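Putative alpha-L-fucosidase (Bacteroides thetaiotaomicron VPI-5482, PDB 3GZA) probably hydrolyses alpha-L-fucosides, releasing L-fucose. Local coordinates at residues Ala71-Ala76 and Leu313-Thr318; Leu423-Ser428 and Pro432-Phe437. All coordinates share one frame; numbering follows the deposited sequence.

Contact 1. Residues Ala71-Ala76 and Leu313-Thr318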
loop_
_atom_site.group_PDB
_atom_site.type_symbol
_atom_site.label_atom_id
_atom_site.label_comp_id
_atom_site.label_asym_id
_atom_site.label_seq_id
_atom_site.Cartn_x
_atom_site.Cartn_y
_atom_site.Cartn_z
ATOM N N ALA A 71 -15.610 -20.764 -26.757
ATOM C CA ALA A 71 -15.101 -22.109 -26.454
ATOM C C ALA A 71 -16.133 -23.009 -25.809
ATOM O O ALA A 71 -15.955 -24.214 -25.760
ATOM C CB ALA A 71 -13.837 -22.000 -25.586
ATOM N N GLY A 72 -17.236 -22.424 -25.361
ATOM C CA GLY A 72 -18.220 -23.129 -24.575
ATOM C C GLY A 72 -18.247 -22.746 -23.097
ATOM O O GLY A 72 -19.042 -23.321 -22.361
ATOM N N CYS A 73 -17.432 -21.788 -22.671
ATOM C CA CYS A 73 -17.395 -21.370 -21.257
ATOM C C CYS A 73 -18.715 -20.736 -20.835
ATOM O O CYS A 73 -19.302 -19.933 -21.586
ATOM C CB CYS A 73 -16.267 -20.352 -21.037
ATOM S SG CYS A 73 -14.668 -21.095 -21.432
ATOM N N LYS A 74 -19.197 -21.156 -19.659
ATOM C CA LYS A 74 -20.458 -20.681 -19.096
ATOM C C LYS A 74 -20.244 -19.743 -17.912
ATOM O O LYS A 74 -21.208 -19.131 -17.412
ATOM C CB LYS A 74 -21.404 -21.846 -18.742
ATOM C CG LYS A 74 -21.761 -22.705 -19.934
ATOM C CD LYS A 74 -22.503 -21.920 -21.000
ATOM C CE LYS A 74 -22.893 -22.816 -22.179
ATOM N NZ LYS A 74 -23.766 -23.906 -21.752
ATOM N N PHE A 75 -19.024 -19.753 -17.381
ATOM C CA PHE A 75 -18.655 -18.865 -16.283
ATOM C C PHE A 75 -17.276 -18.341 -16.563
ATOM O O PHE A 75 -16.511 -18.945 -17.346
ATOM C CB PHE A 75 -18.734 -19.535 -14.909
ATOM C CG PHE A 75 -17.788 -20.663 -14.731
ATOM C CD1 PHE A 75 -18.219 -21.962 -14.971
ATOM C CD2 PHE A 75 -16.548 -20.487 -14.171
ATOM C CE1 PHE A 75 -17.384 -23.027 -14.773
ATOM C CE2 PHE A 75 -15.707 -21.541 -13.963
ATOM C CZ PHE A 75 -16.148 -22.843 -14.230
ATOM N N ALA A 76 -16.940 -17.201 -15.964
ATOM C CA ALA A 76 -15.617 -16.566 -16.201
ATOM C C ALA A 76 -15.226 -15.896 -14.877
ATOM O O ALA A 76 -16.048 -15.273 -14.229
ATOM C CB ALA A 76 -15.662 -15.537 -17.364
ATOM N N LEU A 313 -14.358 -28.135 -16.407
ATOM C CA LEU A 313 -13.049 -27.732 -16.891
ATOM C C LEU A 313 -12.915 -26.220 -16.886
ATOM O O LEU A 313 -13.786 -25.504 -17.429
ATOM C CB LEU A 313 -12.885 -28.247 -18.312
ATOM C CG LEU A 313 -11.668 -27.805 -19.131
ATOM C CD1 LEU A 313 -10.346 -28.323 -18.482
ATOM C CD2 LEU A 313 -11.744 -28.246 -20.628
ATOM N N ILE A 314 -11.803 -25.730 -16.333
ATOM C CA ILE A 314 -11.498 -24.328 -16.315
ATOM C C ILE A 314 -10.265 -24.033 -17.180
ATOM O O ILE A 314 -9.207 -24.578 -16.925
ATOM C CB ILE A 314 -11.283 -23.763 -14.887
ATOM C CG1 ILE A 314 -12.544 -24.060 -14.042
ATOM C CG2 ILE A 314 -10.964 -22.242 -14.961
ATOM C CD1 ILE A 314 -12.461 -23.520 -12.555
ATOM N N LEU A 315 -10.431 -23.190 -18.184
ATOM C CA LEU A 315 -9.331 -22.787 -19.010
ATOM C C LEU A 315 -8.691 -21.488 -18.535
ATOM O O LEU A 315 -9.407 -20.501 -18.303
ATOM C CB LEU A 315 -9.822 -22.590 -20.459
ATOM C CG LEU A 315 -10.424 -23.782 -21.216
ATOM C CD1 LEU A 315 -11.021 -23.310 -22.549
ATOM C CD2 LEU A 315 -9.376 -24.884 -21.431
ATOM N N GLY A 316 -7.366 -21.459 -18.459
ATOM C CA GLY A 316 -6.638 -20.238 -18.090
ATOM C C GLY A 316 -6.295 -19.401 -19.289
ATOM O O GLY A 316 -5.465 -19.786 -20.177
ATOM N N LEU A 317 -6.941 -18.250 -19.325
ATOM C CA LEU A 317 -6.772 -17.317 -20.428
ATOM C C LEU A 317 -5.960 -16.103 -19.977
ATOM O O LEU A 317 -5.980 -15.699 -18.819
ATOM C CB LEU A 317 -8.139 -16.906 -20.957
ATOM C CG LEU A 317 -9.052 -18.062 -21.375
ATOM C CD1 LEU A 317 -10.342 -17.532 -22.025
ATOM C CD2 LEU A 317 -8.310 -19.140 -22.251
ATOM N N THR A 318 -5.313 -15.472 -20.953
ATOM C CA THR A 318 -4.263 -14.457 -20.650
ATOM C C THR A 318 -4.411 -13.146 -21.411
ATOM O O THR A 318 -3.846 -12.996 -22.542
ATOM C CB THR A 318 -2.880 -15.040 -20.939
ATOM O OG1 THR A 318 -2.727 -15.387 -22.319
ATOM C CG2 THR A 318 -2.633 -16.292 -20.122
#
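Phe75 turns the far end of its ring onto the side chain of Ile314, with ring atom CZ 3.8 Å from Ile314 CG1 and CE2 4.0 Å from the same carbon. Ile314 CG1 lies at the edge of the ring, near its plane, and the two side chains cross at about a right angle. Phe75 takes the less common rotamer with CG between the backbone N and the carbonyl carbon (chi1 64°), which swings the ring off the strand toward residues 313-318. On the other side of the contact, Ile314 has CG1 beside its own N, and the ethyl arm runs on extended, leaving CD1 4.1 Å from Phe75 CZ. A stack with Tyr177 further holds the Phe75 ring.

The next side chain along, Leu315, lies on the opposite face of the strand, against helix 327-344, whereas Ile314 is on the side that is probably the barrel interior. Leu315 CD1 lies 4.3 Å from Ala71 CB and 4.4 Å from Cys73 SG, a looser apolar contact with the connection before strand 75-79. Leu333 of the helix packs on both Ala71 and Leu315. Gly72, with positive phi (107°), ends the preceding helix in a Schellman motif.

Strands 75-79 and 312-317 each pair in parallel with 22-26, so Phe75 and Ile314 pack between strands flanking a shared neighbour, as in the parallel beta-barrel of a TIM-barrel glycoside hydrolase.

Contact 2. Residues Leu423-Ser428 and Pro432-Phe437; sequences LTVSES and PDIINF
Pro432 begins the contact by setting its ring against Val425 and Ser428: Pro432 CG is 3.8 Å from Val425 CG1, and Pro432 CD is 4.0 Å from Ser428 OG. The proline ring and the valine slide past each other in opposite directions.

Ile434 comes next at the interface. Its CD1 meets Leu423 CD2 tip to tip at 3.9 Å and lies 4.3 Å from Val425 CG2. At Ile435 the chain turns a corner, and with Asn436, whose ND2 hydrogen-bonds to Gln374 OE1, it forms a classic beta bulge opposite Gln374.

Phe437 closes the row. With CG anti to the backbone N (chi1 171°), its ring reaches across to Leu423, whose CB sits over the centre of one face in a CH-pi contact, 3.8 Å from the centroid and 13° off the ring normal. Ile351 and Cys371 also touch the phenylalanine.

Phe437, on strand 434-440, thus faces Leu423 on strand 420-428 of the other four-stranded antiparallel sheet, while Pro432 and Ile434, before the corner, pack against the same side of 420-428. This is the core of a beta-sandwich, as in F5/8 type C (discoidin-like) domains.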
loop_
_atom_site.group_PDB
_atom_site.type_symbol
_atom_site.label_atom_id
_atom_site.label_comp_id
_atom_site.label_asym_id
_atom_site.label_seq_id
_atom_site.Cartn_x
_atom_site.Cartn_y
_atom_site.Cartn_z
ATOM N N LEU A 423 -27.424 -49.641 -22.997
ATOM C CA LEU A 423 -26.749 -49.303 -21.744
ATOM C C LEU A 423 -27.347 -50.164 -20.636
ATOM O O LEU A 423 -28.554 -50.164 -20.437
ATOM C CB LEU A 423 -26.993 -47.839 -21.421
ATOM C CG LEU A 423 -26.530 -47.342 -20.042
ATOM C CD1 LEU A 423 -25.016 -47.399 -19.914
ATOM C CD2 LEU A 423 -27.056 -45.950 -19.861
ATOM N N THR A 424 -26.502 -50.926 -19.955
ATOM C CA THR A 424 -26.921 -51.740 -18.819
ATOM C C THR A 424 -26.156 -51.256 -17.593
ATOM O O THR A 424 -24.928 -51.192 -17.623
ATOM C CB THR A 424 -26.598 -53.207 -19.025
ATOM O OG1 THR A 424 -27.234 -53.653 -20.230
ATOM C CG2 THR A 424 -27.086 -54.026 -17.851
ATOM N N VAL A 425 -26.882 -50.883 -16.553
ATOM C CA VAL A 425 -26.283 -50.485 -15.274
ATOM C C VAL A 425 -26.362 -51.758 -14.410
ATOM O O VAL A 425 -27.443 -52.132 -13.937
ATOM C CB VAL A 425 -27.060 -49.327 -14.626
ATOM C CG1 VAL A 425 -26.465 -48.949 -13.238
ATOM C CG2 VAL A 425 -27.069 -48.096 -15.540
ATOM N N SER A 426 -25.241 -52.462 -14.276
ATOM C CA SER A 426 -25.194 -53.713 -13.513
ATOM C C SER A 426 -25.089 -53.542 -11.993
ATOM O O SER A 426 -25.430 -54.470 -11.241
ATOM C CB SER A 426 -24.048 -54.579 -14.002
ATOM O OG SER A 426 -22.849 -53.857 -14.002
ATOM N N GLU A 427 -24.587 -52.384 -11.553
ATOM C CA GLU A 427 -24.478 -52.082 -10.140
ATOM C C GLU A 427 -24.912 -50.647 -9.948
ATOM O O GLU A 427 -24.487 -49.760 -10.683
ATOM C CB GLU A 427 -23.037 -52.280 -9.639
ATOM C CG GLU A 427 -22.908 -52.258 -8.105
ATOM C CD GLU A 427 -21.461 -52.087 -7.596
ATOM O OE1 GLU A 427 -20.500 -52.409 -8.347
ATOM O OE2 GLU A 427 -21.295 -51.613 -6.434
ATOM N N SER A 428 -25.760 -50.404 -8.955
ATOM C CA SER A 428 -26.214 -49.053 -8.632
ATOM C C SER A 428 -26.677 -49.015 -7.181
ATOM O O SER A 428 -27.134 -50.030 -6.633
ATOM C CB SER A 428 -27.324 -48.591 -9.598
ATOM O OG SER A 428 -28.418 -49.502 -9.565
ATOM N N PRO A 432 -31.219 -45.747 -11.221
ATOM C CA PRO A 432 -30.617 -44.670 -12.021
ATOM C C PRO A 432 -31.641 -43.708 -12.646
ATOM O O PRO A 432 -32.757 -44.098 -12.979
ATOM C CB PRO A 432 -29.801 -45.419 -13.086
ATOM C CG PRO A 432 -29.555 -46.788 -12.477
ATOM C CD PRO A 432 -30.764 -47.075 -11.656
ATOM N N ASP A 433 -31.256 -42.450 -12.718
ATOM C CA ASP A 433 -32.041 -41.359 -13.286
ATOM C C ASP A 433 -31.185 -40.828 -14.443
ATOM O O ASP A 433 -30.418 -39.861 -14.321
ATOM C CB ASP A 433 -32.342 -40.337 -12.190
ATOM C CG ASP A 433 -33.280 -39.222 -12.638
ATOM O OD1 ASP A 433 -33.665 -39.146 -13.823
ATOM O OD2 ASP A 433 -33.650 -38.404 -11.778
ATOM N N ILE A 434 -31.336 -41.485 -15.585
ATOM C CA ILE A 434 -30.521 -41.197 -16.750
ATOM C C ILE A 434 -31.239 -40.143 -17.586
ATOM O O ILE A 434 -32.302 -40.409 -18.136
ATOM C CB ILE A 434 -30.236 -42.502 -17.533
ATOM C CG1 ILE A 434 -29.437 -43.479 -16.635
ATOM C CG2 ILE A 434 -29.498 -42.201 -18.830
ATOM C CD1 ILE A 434 -29.503 -44.919 -17.049
ATOM N N ILE A 435 -30.658 -38.943 -17.668
ATOM C CA ILE A 435 -31.280 -37.865 -18.418
ATOM C C ILE A 435 -30.843 -37.884 -19.868
ATOM O O ILE A 435 -31.471 -37.236 -20.701
ATOM C CB ILE A 435 -31.048 -36.478 -17.762
ATOM C CG1 ILE A 435 -29.553 -36.090 -17.774
ATOM C CG2 ILE A 435 -31.591 -36.482 -16.352
ATOM C CD1 ILE A 435 -29.298 -34.661 -17.389
ATOM N N ASN A 436 -29.796 -38.648 -20.190
ATOM C CA ASN A 436 -29.284 -38.698 -21.542
ATOM C C ASN A 436 -28.441 -39.947 -21.770
ATOM O O ASN A 436 -27.498 -40.207 -21.026
ATOM C CB ASN A 436 -28.437 -37.435 -21.775
ATOM C CG ASN A 436 -27.800 -37.366 -23.151
ATOM O OD1 ASN A 436 -28.122 -38.123 -24.040
ATOM N ND2 ASN A 436 -26.875 -36.421 -23.324
ATOM N N PHE A 437 -28.815 -40.704 -22.795
ATOM C CA PHE A 437 -28.015 -41.811 -23.326
ATOM C C PHE A 437 -28.102 -41.557 -24.835
ATOM O O PHE A 437 -29.163 -41.680 -25.433
ATOM C CB PHE A 437 -28.475 -43.201 -22.893
ATOM C CG PHE A 437 -27.769 -44.325 -23.617
ATOM C CD1 PHE A 437 -26.387 -44.315 -23.783
ATOM C CD2 PHE A 437 -28.480 -45.408 -24.108
ATOM C CE1 PHE A 437 -25.745 -45.342 -24.436
ATOM C CE2 PHE A 437 -27.833 -46.452 -24.757
ATOM C CZ PHE A 437 -26.456 -46.402 -24.941
#

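Contacts 1 and 2 belong to different modules and follow one another along the chain. Residues 71-76 and 313-318 meet within the barrel, whereas residues 423-428 and 432-437 pack inside the sandwich; the centre of contact 1 lies about 8 Å from the centre of the chain, that of contact 2 about 27 Å. The contact centres are 30 Å apart and their nearest atoms about 13 Å, without touching. Helix 327-344, which covers part of contact 1, leads in sequence to the first sandwich strand, 349-353. A bound EPE buffer molecule is about 8 Å from the side chain of Ile314, too far to touch it, so contact 1 is merely in the neighbourhood of that site.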